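Local coordinates for putative molybdenum cofactor biosynthesis protein D2 (MoaD2) / thiamine S (Mycobacterium smegmatis, PDB 6JC0) that probably serves as the small, ubiquitin-like sulfur-carrier subunit in molybdenum cofactor biosynthesis, at residues R12-A17 with D80-F85; L28-G33 with K71-P76; S35-V40 with R67-P72. All blocks are in the same frame, centred on the assembly; numbering follows the deposited sequence.

Interaction 1: R12-A17 with D80-F85; sequences RYFAAA and DVLPPF
D80 OD2 is as well held as any polar atom here, gripped by two donors: NH2 of R12, and a polar side chain of another protein's chain. R12 NH2 meets D80 OD2 at 2.6 Å through the syn lone pair, while R12 NE reaches D80 OD1 at 2.7 Å, from above the carboxylate plane. The grip is thus side-on and two-pronged, with guanidinium and carboxylate planes 41° apart, and a bend at chi3 (-63°) turns the arginine tip onto its neighbour. CZ of F14 lies over one guanidinium face, and E63 forms a second salt bridge to NH2. Alongside, the parallel strands are joined by a straight bond from V81 N to R12 O, 2.8 Å, and a weak one from F14 N to V81 O. On the sheet face of Y13 and V81, V81 CG1 rests on A17 CB at 3.7 Å. P83 sets its CG 3.2 Å from F14 O and packs against the start of helix 16-21. This pairing of the first and last strands is the centre of the ubiquitin-like fold. Two acids meeting at R12 NH2 would favour its charged state, and the salt bridge holds D80 where OD2 also serves the interface.

Interaction 2: L28-G33 with K71-P76; sequences LEIATG and KPLVTP
The side chain of I30 takes the crowded first torsion, with CG1 between the backbone N and the carbonyl carbon (chi1 62°), and then extends fully, so that its terminal CD1 is carried across to the segment 71-76. L73 answers with CG anti to its carbonyl carbon, beside the backbone N, and presents CD1. The two chains cross obliquely and meet tip to tip, I30 CD1 lying 3.5 Å from L73 CD1, while L73 CB backs the same isoleucine methyl. Both residues are buried, and L39 of helix 36-44 packs against each of them, whereas V7 and V9 of strand 6-13 border I30.

Beside this apolar pair the backbones are joined by one hydrogen bond, from G33 N to L73 O at 2.9 Å. It is fairly straight at the hydrogen, but the donor stands above the carbonyl plane, 42° out of it. G33 has a positive phi of 100°, a conformation that suits a residue without a beta carbon. Lighter contacts surround the bond. T32 places CG2 anti to its backbone N and rests it 3.9 Å from V74 CA, and CG1 of V74 lies against G33 CA. P72 CB approaches G33 O at 3.8 Å, carbon against carbonyl oxygen.

The arrangement is that of a loop leaving the outermost strand 25-31 of this chain and leading to helix 36-44 of the ubiquitin-like, beta-grasp fold, lined by the short, weakly bonded strand 72-73.

Interaction 3: S35-V40 with R67-P72; sequences SVAELV and RDMAKP
A helix N-terminus closed by a capping box and then docked onto a beta turn is the motif of this contact. S35 is the N-cap of helix 36-44: its OG, held at chi1 74° between the backbone N and the carbonyl carbon, accepts from E38 N at 3.0 Å, and E38 OE2 accepts a weak bond from S35 N. The next two amides turn outward to the segment 67-72. V36 N donates to K71 O at 3.0 Å and A37 N to M69 O, also at 3.0 Å, both in the plane of their carbonyls. Both acceptors belong to the type I turn D68-K71, in which K71 N bonds D68 O. S35 also pairs with P72 as an antiparallel, non-hydrogen-bonded pair, and its CA comes 3.2 Å from K71 O in a CA-H...O contact.

M69 supplies the apolar side. Bent at both chi2 (-64°) and chi3 (-72°), its chain curls in to the helix, crosses V36 and V40 at about a right angle, and sets CE 3.8 Å from V36 CG1 and 4.0 Å from V40 CG2. Y59 of strand 58-61 touches both M69 and V40. A second branch of V36, CG2, lies against K71 CB.

Helix-start amides that lack partners inside the helix are thus answered by a serine hydroxyl and two turn carbonyls, whose partial negative charge would also suit the positive end of the helix dipole.

Overall arrangement
The three contacts illustrate how chemistry follows position in a small ubiquitin-like fold. Interaction 1 is the most buried, joining neighbouring parallel strands of the main sheet by backbone bonds and a charged pair, and it is the one that another protein chain reaches. Interactions 2 and 3 lie on the opposite side of the chain's centre, their own centres about 20 and 16 Å from that of interaction 1, and are only partly buried; no other protein chain of the assembly touches them. They share K71 and P72 and meet where L39 packs on L28, I30 and L73. Interaction 2 ties an outermost strand through aliphatic tips and one backbone bond, whereas interaction 3 satisfies a helix start with carbonyls.

Interaction 1: R12-A17 with D80-F85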
loop_
_atom_site.group_PDB
_atom_site.type_symbol
_atom_site.label_atom_id
_atom_site.label_comp_id
_atom_site.label_asym_id
_atom_site.label_seq_id
_atom_site.Cartn_x
_atom_site.Cartn_y
_atom_site.Cartn_z
ATOM N N ARG B 12 5.155 7.711 37.725
ATOM C CA ARG B 12 6.058 7.400 36.625
ATOM C C ARG B 12 5.884 8.422 35.511
ATOM O O ARG B 12 4.785 8.590 34.979
ATOM C CB ARG B 12 5.811 5.981 36.091
ATOM C CG ARG B 12 6.025 4.881 37.124
ATOM C CD ARG B 12 6.060 3.494 36.485
ATOM N NE ARG B 12 4.790 3.147 35.850
ATOM C CZ ARG B 12 4.584 2.041 35.138
ATOM N NH1 ARG B 12 5.565 1.166 34.962
ATOM N NH2 ARG B 12 3.394 1.815 34.595
ATOM N N TYR B 13 6.970 9.115 35.176
ATOM C CA TYR B 13 6.959 10.100 34.099
ATOM C C TYR B 13 7.414 9.470 32.787
ATOM O O TYR B 13 8.335 8.654 32.770
ATOM C CB TYR B 13 7.868 11.288 34.435
ATOM C CG TYR B 13 7.478 12.051 35.678
ATOM C CD1 TYR B 13 6.501 13.036 35.632
ATOM C CD2 TYR B 13 8.093 11.792 36.899
ATOM C CE1 TYR B 13 6.143 13.742 36.768
ATOM C CE2 TYR B 13 7.738 12.488 38.039
ATOM C CZ TYR B 13 6.763 13.463 37.966
ATOM O OH TYR B 13 6.402 14.160 39.096
ATOM N N PHE B 14 6.788 9.866 31.685
ATOM C CA PHE B 14 7.177 9.341 30.381
ATOM C C PHE B 14 7.502 10.439 29.378
ATOM O O PHE B 14 6.916 11.527 29.412
ATOM C CB PHE B 14 6.079 8.429 29.830
ATOM C CG PHE B 14 5.965 7.136 30.565
ATOM C CD1 PHE B 14 5.142 7.027 31.673
ATOM C CD2 PHE B 14 6.719 6.040 30.179
ATOM C CE1 PHE B 14 5.053 5.841 32.367
ATOM C CE2 PHE B 14 6.633 4.850 30.870
ATOM C CZ PHE B 14 5.799 4.751 31.964
ATOM N N ALA B 15 8.455 10.132 28.503
ATOM C CA ALA B 15 8.865 10.999 27.399
ATOM C C ALA B 15 9.096 12.439 27.837
ATOM O O ALA B 15 9.947 12.704 28.686
ATOM C CB ALA B 15 7.836 10.944 26.285
ATOM N N ALA B 16 8.327 13.360 27.262
ATOM C CA ALA B 16 8.483 14.782 27.552
ATOM C C ALA B 16 8.313 15.098 29.039
ATOM O O ALA B 16 8.969 15.997 29.558
ATOM C CB ALA B 16 7.499 15.601 26.729
ATOM N N ALA B 17 7.434 14.369 29.720
ATOM C CA ALA B 17 7.227 14.586 31.150
ATOM C C ALA B 17 8.481 14.220 31.940
ATOM O O ALA B 17 8.940 14.990 32.791
ATOM C CB ALA B 17 6.024 13.786 31.644
ATOM N N ASP B 80 0.720 7.082 36.252
ATOM C CA ASP B 80 1.558 7.306 35.072
ATOM C C ASP B 80 1.217 8.628 34.384
ATOM O O ASP B 80 0.047 8.945 34.175
ATOM C CB ASP B 80 1.410 6.155 34.069
ATOM C CG ASP B 80 2.026 4.856 34.565
ATOM O OD1 ASP B 80 2.672 4.865 35.630
ATOM O OD2 ASP B 80 1.875 3.825 33.880
ATOM N N VAL B 81 2.249 9.385 34.020
ATOM C CA VAL B 81 2.077 10.656 33.326
ATOM C C VAL B 81 2.405 10.515 31.838
ATOM O O VAL B 81 3.568 10.331 31.462
ATOM C CB VAL B 81 2.969 11.758 33.939
ATOM C CG1 VAL B 81 2.747 13.073 33.217
ATOM C CG2 VAL B 81 2.683 11.905 35.423
ATOM N N LEU B 82 1.377 10.621 30.997
ATOM C CA LEU B 82 1.502 10.331 29.569
ATOM C C LEU B 82 1.305 11.566 28.693
ATOM O O LEU B 82 0.197 12.091 28.596
ATOM C CB LEU B 82 0.485 9.255 29.152
ATOM C CG LEU B 82 0.817 7.770 29.335
ATOM C CD1 LEU B 82 1.000 7.407 30.793
ATOM C CD2 LEU B 82 -0.263 6.897 28.703
ATOM N N PRO B 83 2.380 12.029 28.036
ATOM C CA PRO B 83 2.253 13.129 27.073
ATOM C C PRO B 83 1.428 12.701 25.866
ATOM O O PRO B 83 1.193 11.501 25.697
ATOM C CB PRO B 83 3.708 13.421 26.670
ATOM C CG PRO B 83 4.535 12.841 27.774
ATOM C CD PRO B 83 3.779 11.617 28.214
ATOM N N PRO B 84 0.981 13.665 25.044
ATOM C CA PRO B 84 0.307 13.303 23.794
ATOM C C PRO B 84 1.163 12.340 22.980
ATOM O O PRO B 84 2.388 12.480 22.959
ATOM C CB PRO B 84 0.142 14.646 23.081
ATOM C CG PRO B 84 0.080 15.636 24.189
ATOM C CD PRO B 84 1.037 15.124 25.233
ATOM N N PHE B 85 0.528 11.364 22.341
ATOM C CA PHE B 85 1.260 10.330 21.623
ATOM C C PHE B 85 1.903 10.905 20.368
ATOM O O PHE B 85 1.463 11.929 19.847
ATOM C CB PHE B 85 0.338 9.161 21.263
ATOM C CG PHE B 85 -0.233 8.442 22.458
ATOM C CD1 PHE B 85 0.292 8.643 23.725
ATOM C CD2 PHE B 85 -1.288 7.552 22.308
ATOM C CE1 PHE B 85 -0.230 7.979 24.823
ATOM C CE2 PHE B 85 -1.811 6.883 23.401
ATOM C CZ PHE B 85 -1.283 7.098 24.661
#

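Interaction 2: L28-G33 with K71-P76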
loop_
_atom_site.group_PDB
_atom_site.type_symbol
_atom_site.label_atom_id
_atom_site.label_comp_id
_atom_site.label_asym_id
_atom_site.label_seq_id
_atom_site.Cartn_x
_atom_site.Cartn_y
_atom_site.Cartn_z
ATOM N N LEU B 28 5.678 9.571 46.525
ATOM C CA LEU B 28 5.114 10.775 47.110
ATOM C C LEU B 28 4.058 10.488 48.166
ATOM O O LEU B 28 3.202 9.626 47.979
ATOM C CB LEU B 28 4.503 11.641 46.008
ATOM C CG LEU B 28 4.758 13.135 46.124
ATOM C CD1 LEU B 28 6.242 13.405 45.944
ATOM C CD2 LEU B 28 3.927 13.893 45.100
ATOM N N GLU B 29 4.117 11.226 49.271
ATOM C CA GLU B 29 3.047 11.198 50.259
ATOM C C GLU B 29 2.031 12.295 49.966
ATOM O O GLU B 29 2.376 13.478 49.941
ATOM C CB GLU B 29 3.603 11.369 51.676
ATOM C CG GLU B 29 4.156 10.101 52.301
ATOM C CD GLU B 29 4.596 10.310 53.742
ATOM O OE1 GLU B 29 5.210 11.360 54.033
ATOM O OE2 GLU B 29 4.321 9.429 54.585
ATOM N N ILE B 30 0.780 11.904 49.740
ATOM C CA ILE B 30 -0.290 12.875 49.547
ATOM C C ILE B 30 -1.456 12.590 50.481
ATOM O O ILE B 30 -1.686 11.441 50.866
ATOM C CB ILE B 30 -0.809 12.880 48.104
ATOM C CG1 ILE B 30 -1.404 11.515 47.758
ATOM C CG2 ILE B 30 0.302 13.280 47.129
ATOM C CD1 ILE B 30 -2.177 11.505 46.482
ATOM N N ALA B 31 -2.189 13.640 50.841
ATOM C CA ALA B 31 -3.352 13.503 51.709
ATOM C C ALA B 31 -4.356 12.536 51.098
ATOM O O ALA B 31 -4.677 12.629 49.911
ATOM C CB ALA B 31 -4.000 14.855 51.955
ATOM N N THR B 32 -4.832 11.600 51.911
ATOM C CA THR B 32 -5.823 10.632 51.464
ATOM C C THR B 32 -7.054 11.361 50.946
ATOM O O THR B 32 -7.588 12.248 51.616
ATOM C CB THR B 32 -6.220 9.667 52.595
ATOM O OG1 THR B 32 -5.040 9.067 53.143
ATOM C CG2 THR B 32 -7.141 8.573 52.068
ATOM N N GLY B 33 -7.478 11.006 49.738
ATOM C CA GLY B 33 -8.610 11.660 49.110
ATOM C C GLY B 33 -8.217 12.702 48.077
ATOM O O GLY B 33 -9.077 13.238 47.380
ATOM N N LYS B 71 -11.097 12.181 40.277
ATOM C CA LYS B 71 -10.894 10.875 40.904
ATOM C C LYS B 71 -10.023 10.965 42.152
ATOM O O LYS B 71 -8.869 11.381 42.078
ATOM C CB LYS B 71 -10.255 9.900 39.915
ATOM C CG LYS B 71 -9.762 8.611 40.562
ATOM C CD LYS B 71 -8.972 7.765 39.573
ATOM C CE LYS B 71 -8.340 6.555 40.249
ATOM N NZ LYS B 71 -9.358 5.583 40.722
ATOM N N PRO B 72 -10.577 10.571 43.305
ATOM C CA PRO B 72 -9.836 10.618 44.568
ATOM C C PRO B 72 -8.786 9.516 44.675
ATOM O O PRO B 72 -9.038 8.378 44.275
ATOM C CB PRO B 72 -10.928 10.423 45.631
ATOM C CG PRO B 72 -12.235 10.612 44.903
ATOM C CD PRO B 72 -11.978 10.169 43.506
ATOM N N LEU B 73 -7.620 9.856 45.217
ATOM C CA LEU B 73 -6.581 8.874 45.494
ATOM C C LEU B 73 -6.655 8.454 46.963
ATOM O O LEU B 73 -6.269 9.211 47.845
ATOM C CB LEU B 73 -5.204 9.448 45.151
ATOM C CG LEU B 73 -5.039 9.848 43.679
ATOM C CD1 LEU B 73 -3.851 10.783 43.471
ATOM C CD2 LEU B 73 -4.892 8.603 42.804
ATOM N N VAL B 74 -7.165 7.253 47.226
ATOM C CA VAL B 74 -7.439 6.833 48.604
ATOM C C VAL B 74 -6.711 5.555 48.991
ATOM O O VAL B 74 -6.921 5.010 50.075
ATOM C CB VAL B 74 -8.942 6.624 48.833
ATOM C CG1 VAL B 74 -9.682 7.944 48.697
ATOM C CG2 VAL B 74 -9.491 5.592 47.860
ATOM N N THR B 75 -5.846 5.089 48.100
ATOM C CA THR B 75 -5.128 3.842 48.294
ATOM C C THR B 75 -3.789 3.958 47.584
ATOM O O THR B 75 -3.705 4.629 46.557
ATOM C CB THR B 75 -5.944 2.634 47.758
ATOM O OG1 THR B 75 -5.116 1.466 47.712
ATOM C CG2 THR B 75 -6.487 2.924 46.366
ATOM N N PRO B 76 -2.730 3.349 48.151
ATOM C CA PRO B 76 -1.405 3.378 47.518
ATOM C C PRO B 76 -1.496 2.949 46.062
ATOM O O PRO B 76 -2.167 1.964 45.755
ATOM C CB PRO B 76 -0.598 2.384 48.351
ATOM C CG PRO B 76 -1.232 2.462 49.703
ATOM C CD PRO B 76 -2.702 2.645 49.446
#

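Interaction 3: S35-V40 with R67-P72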
loop_
_atom_site.group_PDB
_atom_site.type_symbol
_atom_site.label_atom_id
_atom_site.label_comp_id
_atom_site.label_asym_id
_atom_site.label_seq_id
_atom_site.Cartn_x
_atom_site.Cartn_y
_atom_site.Cartn_z
ATOM N N SER B 35 -7.419 14.386 44.815
ATOM C CA SER B 35 -7.812 14.055 43.452
ATOM C C SER B 35 -6.584 14.006 42.551
ATOM O O SER B 35 -5.536 14.558 42.889
ATOM C CB SER B 35 -8.819 15.071 42.916
ATOM O OG SER B 35 -8.178 16.296 42.607
ATOM N N VAL B 36 -6.715 13.352 41.402
ATOM C CA VAL B 36 -5.622 13.304 40.438
ATOM C C VAL B 36 -5.255 14.716 39.998
ATOM O O VAL B 36 -4.078 15.038 39.844
ATOM C CB VAL B 36 -5.978 12.456 39.206
ATOM C CG1 VAL B 36 -4.821 12.439 38.219
ATOM C CG2 VAL B 36 -6.340 11.036 39.623
ATOM N N ALA B 37 -6.268 15.561 39.821
ATOM C CA ALA B 37 -6.052 16.950 39.426
ATOM C C ALA B 37 -5.215 17.706 40.466
ATOM O O ALA B 37 -4.277 18.422 40.116
ATOM C CB ALA B 37 -7.383 17.649 39.203
ATOM N N GLU B 38 -5.549 17.536 41.741
ATOM C CA GLU B 38 -4.775 18.148 42.817
ATOM C C GLU B 38 -3.342 17.628 42.841
ATOM O O GLU B 38 -2.411 18.368 43.152
ATOM C CB GLU B 38 -5.430 17.890 44.174
ATOM C CG GLU B 38 -6.800 18.509 44.363
ATOM C CD GLU B 38 -7.372 18.202 45.734
ATOM O OE1 GLU B 38 -6.797 18.678 46.736
ATOM O OE2 GLU B 38 -8.384 17.472 45.812
ATOM N N LEU B 39 -3.171 16.347 42.528
ATOM C CA LEU B 39 -1.844 15.742 42.473
ATOM C C LEU B 39 -1.018 16.383 41.369
ATOM O O LEU B 39 0.148 16.728 41.573
ATOM C CB LEU B 39 -1.937 14.230 42.243
ATOM C CG LEU B 39 -0.614 13.526 41.930
ATOM C CD1 LEU B 39 0.380 13.669 43.085
ATOM C CD2 LEU B 39 -0.846 12.056 41.603
ATOM N N VAL B 40 -1.634 16.545 40.202
ATOM C CA VAL B 40 -0.970 17.146 39.051
ATOM C C VAL B 40 -0.494 18.562 39.376
ATOM O O VAL B 40 0.587 18.976 38.946
ATOM C CB VAL B 40 -1.905 17.167 37.817
ATOM C CG1 VAL B 40 -1.300 17.978 36.679
ATOM C CG2 VAL B 40 -2.191 15.744 37.356
ATOM N N ARG B 67 -10.407 8.916 33.468
ATOM C CA ARG B 67 -11.436 9.619 32.713
ATOM C C ARG B 67 -11.900 10.872 33.448
ATOM O O ARG B 67 -12.191 11.896 32.830
ATOM C CB ARG B 67 -12.628 8.698 32.444
ATOM C CG ARG B 67 -12.347 7.571 31.463
ATOM C CD ARG B 67 -13.513 6.594 31.419
ATOM N NE ARG B 67 -13.515 5.783 30.205
ATOM C CZ ARG B 67 -14.432 4.862 29.919
ATOM N NH1 ARG B 67 -15.426 4.628 30.766
ATOM N NH2 ARG B 67 -14.354 4.174 28.789
ATOM N N ASP B 68 -11.970 10.777 34.771
ATOM C CA ASP B 68 -12.391 11.892 35.611
ATOM C C ASP B 68 -11.221 12.365 36.475
ATOM O O ASP B 68 -10.751 11.640 37.347
ATOM C CB ASP B 68 -13.581 11.477 36.483
ATOM C CG ASP B 68 -14.131 12.621 37.316
ATOM O OD1 ASP B 68 -13.842 13.792 36.995
ATOM O OD2 ASP B 68 -14.865 12.345 38.289
ATOM N N MET B 69 -10.754 13.585 36.233
ATOM C CA MET B 69 -9.601 14.103 36.963
ATOM C C MET B 69 -9.926 14.392 38.429
ATOM O O MET B 69 -9.029 14.655 39.232
ATOM C CB MET B 69 -9.066 15.362 36.281
ATOM C CG MET B 69 -8.424 15.089 34.932
ATOM S SD MET B 69 -6.953 14.048 35.065
ATOM C CE MET B 69 -5.800 15.197 35.821
ATOM N N ALA B 70 -11.207 14.331 38.779
ATOM C CA ALA B 70 -11.623 14.543 40.158
ATOM C C ALA B 70 -11.470 13.260 40.964
ATOM O O ALA B 70 -11.696 13.251 42.175
ATOM C CB ALA B 70 -13.063 15.041 40.212
ATOM N N LYS B 71 -11.097 12.181 40.277
ATOM C CA LYS B 71 -10.894 10.875 40.904
ATOM C C LYS B 71 -10.023 10.965 42.152
ATOM O O LYS B 71 -8.869 11.381 42.078
ATOM C CB LYS B 71 -10.255 9.900 39.915
ATOM C CG LYS B 71 -9.762 8.611 40.562
ATOM C CD LYS B 71 -8.972 7.765 39.573
ATOM C CE LYS B 71 -8.340 6.555 40.249
ATOM N NZ LYS B 71 -9.358 5.583 40.722
ATOM N N PRO B 72 -10.577 10.571 43.305
ATOM C CA PRO B 72 -9.836 10.618 44.568
ATOM C C PRO B 72 -8.786 9.516 44.675
ATOM O O PRO B 72 -9.038 8.378 44.275
ATOM C CB PRO B 72 -10.928 10.423 45.631
ATOM C CG PRO B 72 -12.235 10.612 44.903
ATOM C CD PRO B 72 -11.978 10.169 43.506
#